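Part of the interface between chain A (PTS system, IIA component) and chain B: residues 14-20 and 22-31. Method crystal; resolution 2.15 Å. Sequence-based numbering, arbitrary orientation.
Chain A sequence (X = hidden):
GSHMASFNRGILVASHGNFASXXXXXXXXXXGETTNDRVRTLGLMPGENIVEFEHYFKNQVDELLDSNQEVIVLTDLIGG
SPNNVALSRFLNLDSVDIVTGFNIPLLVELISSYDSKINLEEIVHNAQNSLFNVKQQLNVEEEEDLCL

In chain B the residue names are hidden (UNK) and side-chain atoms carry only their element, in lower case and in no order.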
# COMPACT_ATOMS: atom_id res chain seq x y z
N ALA A 14 -9.87 0.77 -3.54
CA ALA A 14 -10.21 2.19 -3.72
C ALA A 14 -9.31 3.11 -2.90
O ALA A 14 -8.99 2.79 -1.78
CB ALA A 14 -11.66 2.43 -3.34
N SER A 15 -8.94 4.27 -3.45
CA SER A 15 -8.11 5.20 -2.70
C SER A 15 -8.26 6.61 -3.25
O SER A 15 -8.74 6.80 -4.37
CB SER A 15 -6.63 4.78 -2.86
OG SER A 15 -6.23 4.96 -4.20
N HIS A 16 -7.81 7.60 -2.49
CA HIS A 16 -7.42 8.88 -3.14
C HIS A 16 -6.24 8.58 -4.08
O HIS A 16 -5.41 7.71 -3.79
CB HIS A 16 -6.95 9.87 -2.10
CG HIS A 16 -8.02 10.31 -1.15
ND1 HIS A 16 -8.34 9.60 -0.01
CD2 HIS A 16 -8.80 11.42 -1.13
CE1 HIS A 16 -9.28 10.25 0.66
NE2 HIS A 16 -9.59 11.34 -0.01
N GLY A 17 -6.19 9.26 -5.23
CA GLY A 17 -5.09 9.09 -6.16
C GLY A 17 -4.85 7.70 -6.70
O GLY A 17 -5.75 6.86 -6.73
N ASN A 18 -3.60 7.47 -7.13
CA ASN A 18 -3.17 6.32 -7.88
C ASN A 18 -2.74 5.11 -7.01
O ASN A 18 -2.30 4.10 -7.55
CB ASN A 18 -1.99 6.74 -8.79
CG ASN A 18 -2.42 7.70 -9.91
OD1 ASN A 18 -3.59 7.80 -10.27
ND2 ASN A 18 -1.45 8.40 -10.48
N PHE A 19 -2.86 5.21 -5.69
CA PHE A 19 -2.49 4.07 -4.81
C PHE A 19 -3.14 2.74 -5.21
O PHE A 19 -2.43 1.71 -5.34
CB PHE A 19 -2.84 4.37 -3.34
CG PHE A 19 -2.30 3.35 -2.35
CD1 PHE A 19 -0.94 3.10 -2.24
CD2 PHE A 19 -3.17 2.69 -1.48
CE1 PHE A 19 -0.45 2.22 -1.31
CE2 PHE A 19 -2.69 1.80 -0.56
CZ PHE A 19 -1.30 1.55 -0.48
N ALA A 20 -4.47 2.77 -5.41
CA ALA A 20 -5.27 1.61 -5.78
C ALA A 20 -4.89 0.97 -7.10
O ALA A 20 -4.66 -0.24 -7.14
CB ALA A 20 -6.80 1.98 -5.78
N UNK B 22 2.67 5.18 -7.07
CA UNK B 22 1.27 5.44 -6.77
C UNK B 22 1.05 5.76 -5.31
O UNK B 22 0.25 6.65 -4.99
N UNK B 23 1.74 5.06 -4.42
CA UNK B 23 1.71 5.41 -2.99
C UNK B 23 2.20 6.83 -2.71
O UNK B 23 1.59 7.56 -1.93
c UNK B 23 2.47 4.40 -2.15
N UNK B 24 3.28 7.26 -3.36
CA UNK B 24 3.76 8.62 -3.11
C UNK B 24 2.78 9.66 -3.59
O UNK B 24 2.52 10.60 -2.88
c UNK B 24 5.71 10.30 -3.48
c UNK B 24 5.12 8.90 -3.78
c UNK B 24 7.08 10.45 -4.15
c UNK B 24 5.81 10.65 -1.94
N UNK B 25 2.28 9.49 -4.81
CA UNK B 25 1.28 10.38 -5.42
C UNK B 25 0.11 10.57 -4.45
O UNK B 25 -0.27 11.70 -4.12
s UNK B 25 -1.92 10.45 -6.94
c UNK B 25 -0.18 10.59 -7.51
c UNK B 25 -2.64 11.45 -8.26
c UNK B 25 0.78 9.76 -6.74
N UNK B 26 -0.41 9.46 -3.94
CA UNK B 26 -1.53 9.49 -2.99
C UNK B 26 -1.12 10.16 -1.68
O UNK B 26 -1.88 10.97 -1.14
o UNK B 26 -2.61 7.59 -3.94
c UNK B 26 -2.03 8.08 -2.73
c UNK B 26 -3.08 8.05 -1.61
N UNK B 27 0.06 9.83 -1.16
CA UNK B 27 0.52 10.44 0.09
C UNK B 27 0.62 11.97 -0.05
O UNK B 27 0.33 12.68 0.91
c UNK B 27 1.90 9.84 0.57
N UNK B 28 1.00 12.44 -1.24
CA UNK B 28 1.16 13.88 -1.49
C UNK B 28 -0.19 14.60 -1.50
O UNK B 28 -0.25 15.83 -1.26
o UNK B 28 5.39 14.18 -3.85
c UNK B 28 1.96 14.14 -2.76
c UNK B 28 4.23 13.75 -3.89
c UNK B 28 3.44 13.71 -2.61
o UNK B 28 3.71 13.33 -4.95
N UNK B 29 -1.26 13.85 -1.75
CA UNK B 29 -2.61 14.42 -1.68
C UNK B 29 -2.93 14.79 -0.24
O UNK B 29 -3.74 15.68 -0.00
c UNK B 29 -3.65 13.47 -2.24
s UNK B 29 -4.78 12.18 -4.44
c UNK B 29 -6.31 13.02 -4.00
c UNK B 29 -3.57 13.34 -3.76
N UNK B 30 -2.27 14.14 0.71
CA UNK B 30 -2.46 14.44 2.12
C UNK B 30 -1.43 15.40 2.70
O UNK B 30 -1.78 16.26 3.48
c UNK B 30 -5.82 10.65 1.75
c UNK B 30 -2.53 13.15 2.95
c UNK B 30 -3.46 11.15 1.76
c UNK B 30 -3.68 12.26 2.54
c UNK B 30 -4.98 12.56 2.94
c UNK B 30 -6.06 11.76 2.55
c UNK B 30 -4.52 10.33 1.37
N UNK B 31 -0.16 15.25 2.33
CA UNK B 31 0.92 15.98 3.00
C UNK B 31 1.59 17.03 2.11
O UNK B 31 2.53 17.70 2.55
c UNK B 31 1.99 15.00 3.56
c UNK B 31 1.33 13.99 4.49
c UNK B 31 2.68 14.25 2.44

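Position B22 has no side-chain atoms. Its CA lies 3.9 Å from Asn A18 O, and a CB here would point toward chain A and come 2.7 Å from that same oxygen, a clash. The residue is Gly B22.

Position B23 carries one carbon, its CB, which points sideways. Phe A19 CD1 is 3.7 Å from this CB and 3.6 Å from the CA of B23, an apolar contact. A lone carbon means Ala B23.

Position B24 has four carbons, forked at the second. The CA-to-CB bond points away from the chain A stretch, and the side chain touches nothing in it. A fork at the second carbon gives Leu B24.

Position B25 has an unbranched chain of two carbons, a sulfur and a carbon. The sulfur lies 3.5 Å from Gly A17 CA and 3.4 Å from Asn A18 N. A thioether of this length is methionine, Met B25. Its SD accepts a weak hydrogen bond from Asn A18 N. Chi1 is t and chi2 is m.

Position B26 has one carbon that carries one oxygen and one carbon. The oxygen is 2.8 Å from His A16 O and 3.0 Å from Phe A19 N. This branching is that of threonine, Thr B26, with chi1 in m. Phe A19 N donates a hydrogen bond to OG1.

Position B27 has a single carbon, out of reach of the chain A stretch. It is Ala B27.

Position B28 has three carbons, the third carrying two oxygens. This carboxylate is too far away to touch the stretch of chain A. The chain length gives Glu B28; its OE2 is hydrogen-bonded elsewhere in the structure.

Position B29 repeats the pattern of B25: two carbons, sulfur, carbon, without a branch. The sulfur is 3.3 Å from Gly A17 N, and the terminal carbon is 3.7 Å from His A16 CB. It is Met B29. Its CE sits at the edge of the His A16 ring, near the ring plane.

Position B30 has one carbon followed by a ring of six carbons, with no oxygen. The CB points sideways, but the end of the side chain comes nearer to chain A. The far carbon of the ring lies 3.2 Å from His A16 ND1. The ring is that of Phe B30. Its CZ lies over one face of the imidazole.

Position B31 has one carbon carrying two carbons, out of reach of the chain A stretch. It is Val B31.

The contact sets the type II' turn from His A16 to Phe A19 against one helix of the other copy. Thr B26 fits into the turn, and its OG1 meets backbone atoms there. Gly A17 leaves room: a CB there would lie 2.5 Å from Met B25 SD, 2.8 Å from Thr B26 OG1 and 3.0 Å from Met B29 SD. Its positive phi also favours glycine. Farther along the helix, the edge of Phe B30 meets the face of His A16, with centroids 4.8 Å apart and planes at 77°. Together the two stretches bury 450 Å².

Chain B 22-31: GALMTAEMFV
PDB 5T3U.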